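Amorpha-4,11-diene synthase (Artemisia annua, PDB 4GAX) is an engineered plant sesquiterpene synthase that probably cyclises farnesyl diphosphate with the help of metal ions, giving amorpha-4,11-diene or the related alpha-bisabolol. Local coordinates at residues L448-L459 and Q499-E510. Sequence-based numbering, arbitrary orientation.
Sequences LLRYKGILGRRL and QVEDLWKDINRE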
loop_
_atom_site.group_PDB
_atom_site.type_symbol
_atom_site.label_atom_id
_atom_site.label_comp_id
_atom_site.label_asym_id
_atom_site.label_seq_id
_atom_site.Cartn_x
_atom_site.Cartn_y
_atom_site.Cartn_z
ATOM N N LEU A 448 -2.420 9.148 -12.047
ATOM C CA LEU A 448 -2.320 8.138 -10.997
ATOM C C LEU A 448 -2.590 8.731 -9.600
ATOM O O LEU A 448 -3.280 8.118 -8.786
ATOM C CB LEU A 448 -0.957 7.456 -11.034
ATOM C CG LEU A 448 -0.604 6.474 -9.911
ATOM C CD1 LEU A 448 -1.569 5.291 -9.889
ATOM C CD2 LEU A 448 0.820 5.979 -10.073
ATOM N N LEU A 449 -2.064 9.923 -9.334
ATOM C CA LEU A 449 -2.269 10.553 -8.029
ATOM C C LEU A 449 -3.687 11.102 -7.911
ATOM O O LEU A 449 -4.289 11.069 -6.837
ATOM C CB LEU A 449 -1.232 11.649 -7.774
ATOM C CG LEU A 449 0.213 11.137 -7.706
ATOM C CD1 LEU A 449 1.195 12.284 -7.387
ATOM C CD2 LEU A 449 0.346 10.021 -6.695
ATOM N N ARG A 450 -4.223 11.609 -9.018
ATOM C CA ARG A 450 -5.612 12.060 -9.049
ATOM C C ARG A 450 -6.549 10.901 -8.746
ATOM O O ARG A 450 -7.531 11.058 -8.006
ATOM C CB ARG A 450 -5.970 12.634 -10.424
ATOM C CG ARG A 450 -7.324 13.349 -10.461
ATOM C CD ARG A 450 -7.820 13.526 -11.886
ATOM N NE ARG A 450 -6.725 13.845 -12.805
ATOM C CZ ARG A 450 -6.600 13.341 -14.032
ATOM N NH1 ARG A 450 -7.500 12.483 -14.500
ATOM N NH2 ARG A 450 -5.569 13.693 -14.793
ATOM N N TYR A 451 -6.255 9.743 -9.338
ATOM C CA TYR A 451 -7.085 8.561 -9.145
ATOM C C TYR A 451 -7.025 8.088 -7.686
ATOM O O TYR A 451 -8.054 7.760 -7.089
ATOM C CB TYR A 451 -6.656 7.431 -10.094
ATOM C CG TYR A 451 -7.086 7.621 -11.545
ATOM C CD1 TYR A 451 -8.316 8.186 -11.864
ATOM C CD2 TYR A 451 -6.248 7.248 -12.589
ATOM C CE1 TYR A 451 -8.712 8.351 -13.191
ATOM C CE2 TYR A 451 -6.628 7.418 -13.921
ATOM C CZ TYR A 451 -7.857 7.959 -14.213
ATOM O OH TYR A 451 -8.230 8.116 -15.531
ATOM N N LYS A 452 -5.813 8.019 -7.138
ATOM C CA LYS A 452 -5.620 7.684 -5.732
ATOM C C LYS A 452 -6.471 8.596 -4.844
ATOM O O LYS A 452 -7.214 8.121 -3.976
ATOM C CB LYS A 452 -4.143 7.828 -5.358
ATOM C CG LYS A 452 -3.824 7.503 -3.903
ATOM C CD LYS A 452 -2.327 7.695 -3.621
ATOM C CE LYS A 452 -1.969 7.360 -2.166
ATOM N NZ LYS A 452 -2.842 8.064 -1.182
ATOM N N GLY A 453 -6.381 9.903 -5.083
ATOM C CA GLY A 453 -7.153 10.871 -4.320
ATOM C C GLY A 453 -8.658 10.655 -4.414
ATOM O O GLY A 453 -9.369 10.713 -3.403
ATOM N N ILE A 454 -9.154 10.409 -5.625
ATOM C CA ILE A 454 -10.586 10.199 -5.829
ATOM C C ILE A 454 -11.045 8.884 -5.184
ATOM O O ILE A 454 -12.086 8.832 -4.517
ATOM C CB ILE A 454 -10.948 10.155 -7.322
ATOM C CG1 ILE A 454 -10.662 11.502 -7.995
ATOM C CG2 ILE A 454 -12.421 9.799 -7.502
ATOM C CD1 ILE A 454 -10.978 11.503 -9.489
ATOM N N LEU A 455 -10.264 7.827 -5.384
ATOM C CA LEU A 455 -10.577 6.518 -4.813
ATOM C C LEU A 455 -10.635 6.599 -3.286
ATOM O O LEU A 455 -11.517 6.016 -2.661
ATOM C CB LEU A 455 -9.520 5.499 -5.233
ATOM C CG LEU A 455 -9.606 4.092 -4.620
ATOM C CD1 LEU A 455 -10.932 3.424 -4.931
ATOM C CD2 LEU A 455 -8.464 3.236 -5.126
ATOM N N GLY A 456 -9.684 7.325 -2.700
ATOM C CA GLY A 456 -9.628 7.513 -1.262
ATOM C C GLY A 456 -10.886 8.176 -0.739
ATOM O O GLY A 456 -11.410 7.793 0.315
ATOM N N ARG A 457 -11.373 9.171 -1.477
ATOM C CA ARG A 457 -12.596 9.856 -1.107
ATOM C C ARG A 457 -13.785 8.913 -1.245
ATOM O O ARG A 457 -14.656 8.887 -0.377
ATOM C CB ARG A 457 -12.787 11.105 -1.974
ATOM C CG ARG A 457 -13.778 12.115 -1.427
ATOM C CD ARG A 457 -13.966 13.287 -2.392
ATOM N NE ARG A 457 -14.119 12.830 -3.772
ATOM C CZ ARG A 457 -15.216 12.252 -4.259
ATOM N NH1 ARG A 457 -16.272 12.053 -3.478
ATOM N NH2 ARG A 457 -15.254 11.870 -5.527
ATOM N N ARG A 458 -13.819 8.129 -2.324
ATOM C CA ARG A 458 -14.929 7.199 -2.542
ATOM C C ARG A 458 -14.954 6.104 -1.481
ATOM O O ARG A 458 -16.019 5.736 -0.981
ATOM C CB ARG A 458 -14.860 6.551 -3.931
ATOM C CG ARG A 458 -14.875 7.526 -5.107
ATOM C CD ARG A 458 -16.252 8.119 -5.354
ATOM N NE ARG A 458 -16.198 9.202 -6.335
ATOM C CZ ARG A 458 -17.263 9.834 -6.822
ATOM N NH1 ARG A 458 -18.482 9.491 -6.429
ATOM N NH2 ARG A 458 -17.107 10.811 -7.708
ATOM N N LEU A 459 -13.783 5.568 -1.149
ATOM C CA LEU A 459 -13.719 4.477 -0.173
ATOM C C LEU A 459 -14.142 4.965 1.211
ATOM O O LEU A 459 -14.805 4.241 1.960
ATOM C CB LEU A 459 -12.320 3.858 -0.130
ATOM C CG LEU A 459 -11.991 2.991 -1.355
ATOM C CD1 LEU A 459 -10.553 2.488 -1.305
ATOM C CD2 LEU A 459 -12.971 1.816 -1.459
ATOM N N GLN A 499 -18.276 2.106 -9.540
ATOM C CA GLN A 499 -17.380 3.254 -9.700
ATOM C C GLN A 499 -16.019 2.991 -9.047
ATOM O O GLN A 499 -14.956 3.337 -9.596
ATOM C CB GLN A 499 -18.039 4.501 -9.111
ATOM C CG GLN A 499 -17.197 5.759 -9.117
ATOM C CD GLN A 499 -17.986 6.953 -8.599
ATOM O OE1 GLN A 499 -18.619 6.881 -7.543
ATOM N NE2 GLN A 499 -17.972 8.048 -9.354
ATOM N N VAL A 500 -16.040 2.353 -7.881
ATOM C CA VAL A 500 -14.788 1.987 -7.224
ATOM C C VAL A 500 -14.009 0.950 -8.036
ATOM O O VAL A 500 -12.779 1.038 -8.179
ATOM C CB VAL A 500 -15.037 1.489 -5.785
ATOM C CG1 VAL A 500 -13.793 0.811 -5.236
ATOM C CG2 VAL A 500 -15.485 2.653 -4.894
ATOM N N GLU A 501 -14.705 -0.039 -8.577
ATOM C CA GLU A 501 -14.027 -1.031 -9.412
ATOM C C GLU A 501 -13.415 -0.377 -10.641
ATOM O O GLU A 501 -12.312 -0.731 -11.062
ATOM C CB GLU A 501 -14.994 -2.143 -9.829
ATOM C CG GLU A 501 -15.320 -3.090 -8.688
ATOM C CD GLU A 501 -14.062 -3.574 -7.958
ATOM O OE1 GLU A 501 -13.828 -3.146 -6.807
ATOM O OE2 GLU A 501 -13.307 -4.376 -8.539
ATOM N N ASP A 502 -14.138 0.568 -11.228
ATOM C CA ASP A 502 -13.597 1.336 -12.348
ATOM C C ASP A 502 -12.276 1.998 -11.974
ATOM O O ASP A 502 -11.325 1.992 -12.753
ATOM C CB ASP A 502 -14.599 2.402 -12.783
ATOM C CG ASP A 502 -15.711 1.836 -13.646
ATOM O OD1 ASP A 502 -15.720 0.605 -13.860
ATOM O OD2 ASP A 502 -16.571 2.623 -14.108
ATOM N N LEU A 503 -12.212 2.553 -10.771
ATOM C CA LEU A 503 -11.005 3.262 -10.330
ATOM C C LEU A 503 -9.799 2.342 -10.179
ATOM O O LEU A 503 -8.679 2.709 -10.553
ATOM C CB LEU A 503 -11.279 4.014 -9.022
ATOM C CG LEU A 503 -12.137 5.259 -9.226
ATOM C CD1 LEU A 503 -12.689 5.729 -7.890
ATOM C CD2 LEU A 503 -11.331 6.371 -9.903
ATOM N N TRP A 504 -9.991 1.152 -9.617
ATOM C CA TRP A 504 -8.858 0.235 -9.487
ATOM C C TRP A 504 -8.319 -0.096 -10.872
ATOM O O TRP A 504 -7.104 -0.239 -11.061
ATOM C CB TRP A 504 -9.249 -1.069 -8.764
ATOM C CG TRP A 504 -9.612 -0.923 -7.296
ATOM C CD1 TRP A 504 -10.838 -1.161 -6.727
ATOM C CD2 TRP A 504 -8.737 -0.543 -6.219
ATOM N NE1 TRP A 504 -10.779 -0.935 -5.369
ATOM C CE2 TRP A 504 -9.504 -0.557 -5.031
ATOM C CE3 TRP A 504 -7.381 -0.196 -6.139
ATOM C CZ2 TRP A 504 -8.961 -0.230 -3.782
ATOM C CZ3 TRP A 504 -6.841 0.134 -4.889
ATOM C CH2 TRP A 504 -7.630 0.112 -3.734
ATOM N N LYS A 505 -9.220 -0.242 -11.839
ATOM C CA LYS A 505 -8.794 -0.531 -13.206
ATOM C C LYS A 505 -8.042 0.662 -13.815
ATOM O O LYS A 505 -7.039 0.482 -14.520
ATOM C CB LYS A 505 -9.990 -0.956 -14.079
ATOM C CG LYS A 505 -10.399 -2.429 -13.866
ATOM C CD LYS A 505 -11.565 -2.865 -14.765
ATOM C CE LYS A 505 -12.837 -2.115 -14.424
ATOM N NZ LYS A 505 -13.971 -2.597 -15.277
ATOM N N ASP A 506 -8.531 1.873 -13.560
ATOM C CA ASP A 506 -7.845 3.078 -14.029
ATOM C C ASP A 506 -6.443 3.146 -13.436
ATOM O O ASP A 506 -5.468 3.495 -14.113
ATOM C CB ASP A 506 -8.625 4.331 -13.618
ATOM C CG ASP A 506 -9.857 4.556 -14.468
ATOM O OD1 ASP A 506 -9.823 4.214 -15.675
ATOM O OD2 ASP A 506 -10.858 5.079 -13.927
ATOM N N ILE A 507 -6.341 2.808 -12.158
ATOM C CA ILE A 507 -5.048 2.845 -11.473
ATOM C C ILE A 507 -4.082 1.786 -11.998
ATOM O O ILE A 507 -2.870 2.036 -12.110
ATOM C CB ILE A 507 -5.244 2.707 -9.953
ATOM C CG1 ILE A 507 -5.843 4.014 -9.416
ATOM C CG2 ILE A 507 -3.922 2.412 -9.251
ATOM C CD1 ILE A 507 -6.616 3.840 -8.135
ATOM N N ASN A 508 -4.601 0.599 -12.312
ATOM C CA ASN A 508 -3.764 -0.421 -12.951
ATOM C C ASN A 508 -3.158 0.089 -14.239
ATOM O O ASN A 508 -1.972 -0.125 -14.500
ATOM C CB ASN A 508 -4.546 -1.713 -13.230
ATOM C CG ASN A 508 -4.795 -2.528 -11.971
ATOM O OD1 ASN A 508 -4.130 -2.330 -10.937
ATOM N ND2 ASN A 508 -5.741 -3.473 -12.058
ATOM N N ARG A 509 -3.969 0.755 -15.056
ATOM C CA ARG A 509 -3.462 1.276 -16.337
ATOM C C ARG A 509 -2.336 2.281 -16.099
ATOM O O ARG A 509 -1.283 2.202 -16.736
ATOM C CB ARG A 509 -4.590 1.904 -17.150
ATOM C CG ARG A 509 -4.179 2.461 -18.537
ATOM C CD ARG A 509 -5.251 3.443 -19.046
ATOM N NE ARG A 509 -5.555 4.425 -18.000
ATOM C CZ ARG A 509 -6.776 4.764 -17.590
ATOM N NH1 ARG A 509 -7.858 4.231 -18.149
ATOM N NH2 ARG A 509 -6.911 5.652 -16.615
ATOM N N GLU A 510 -2.536 3.212 -15.168
ATOM C CA GLU A 510 -1.499 4.219 -14.908
ATOM C C GLU A 510 -0.228 3.544 -14.379
ATOM O O GLU A 510 0.882 3.955 -14.700
ATOM C CB GLU A 510 -1.995 5.286 -13.918
ATOM C CG GLU A 510 -3.208 6.062 -14.410
ATOM C CD GLU A 510 -2.960 6.775 -15.730
ATOM O OE1 GLU A 510 -1.852 7.348 -15.920
ATOM O OE2 GLU A 510 -3.881 6.766 -16.579
HETATM O O HOH W 1 -0.439 8.666 -13.977
HETATM O O HOH W 2 -6.081 8.930 -17.220
#
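Leu-448 lays its CB against CB of Glu-510 at 3.8 Å, the two side chains running past each other in opposite directions. Its CD1 meets CG2 of Ile-507. A water accepts from the backbone N of Leu-448 and donates to Glu-510 OE1.

Tyr-451 fits as a knob among Leu-503, Asp-506, Ile-507 and Glu-510. CB of Asp-506 lies over the ring, 3.7 Å from its centroid and 13° off the normal, a CH-pi contact. CG of Glu-510 sits at the ring edge. Tyr-451 OH is 3.0 Å from Arg-509 NH2, and a second water links it to Glu-510 OE2. That carboxylate oxygen also takes NE and NH2 of Arg-509, which grip it side-on. Arg-509 bridges to Asp-506 as well, through weaker bonds. An alanine at Tyr-451 would be likely to open a gap over Asp-506 CB and leave the water at Glu-510 OE2 without its phenol partner.

Segments 448-459 and 499-510, parts of helices 447-461 and 489-513, run nearly antiparallel at 159°, their axes 9.5 Å apart at closest approach. They pack within the all-helical metal-binding domain of the terpene synthase fold. Helix 519-535 touches both, through Leu-448 and Ile-507 among others.

Ile-454 adds its CG2 against CD1 of Leu-503. Leu-455 is the next knob, set among Val-500, Leu-503, Trp-504 and Ile-507. With CG anti to the backbone N (chi1 174°), it sends CD2 over the six-membered ring of Trp-504, 3.5 Å from the centroid. In return, Leu-503 enters between Tyr-451, Ile-454, Leu-455 and Arg-458.

Arg-458 turns one guanidinium face to the Gln-499 amide. NH1 of Arg-458 is 2.8 Å from OE1 of Gln-499, but the angle is poor for a hydrogen bond. Leu-459 reaches CG1 of Val-500 with CD2, and Trp-504 CZ2 with CD1, at 4.0 Å each.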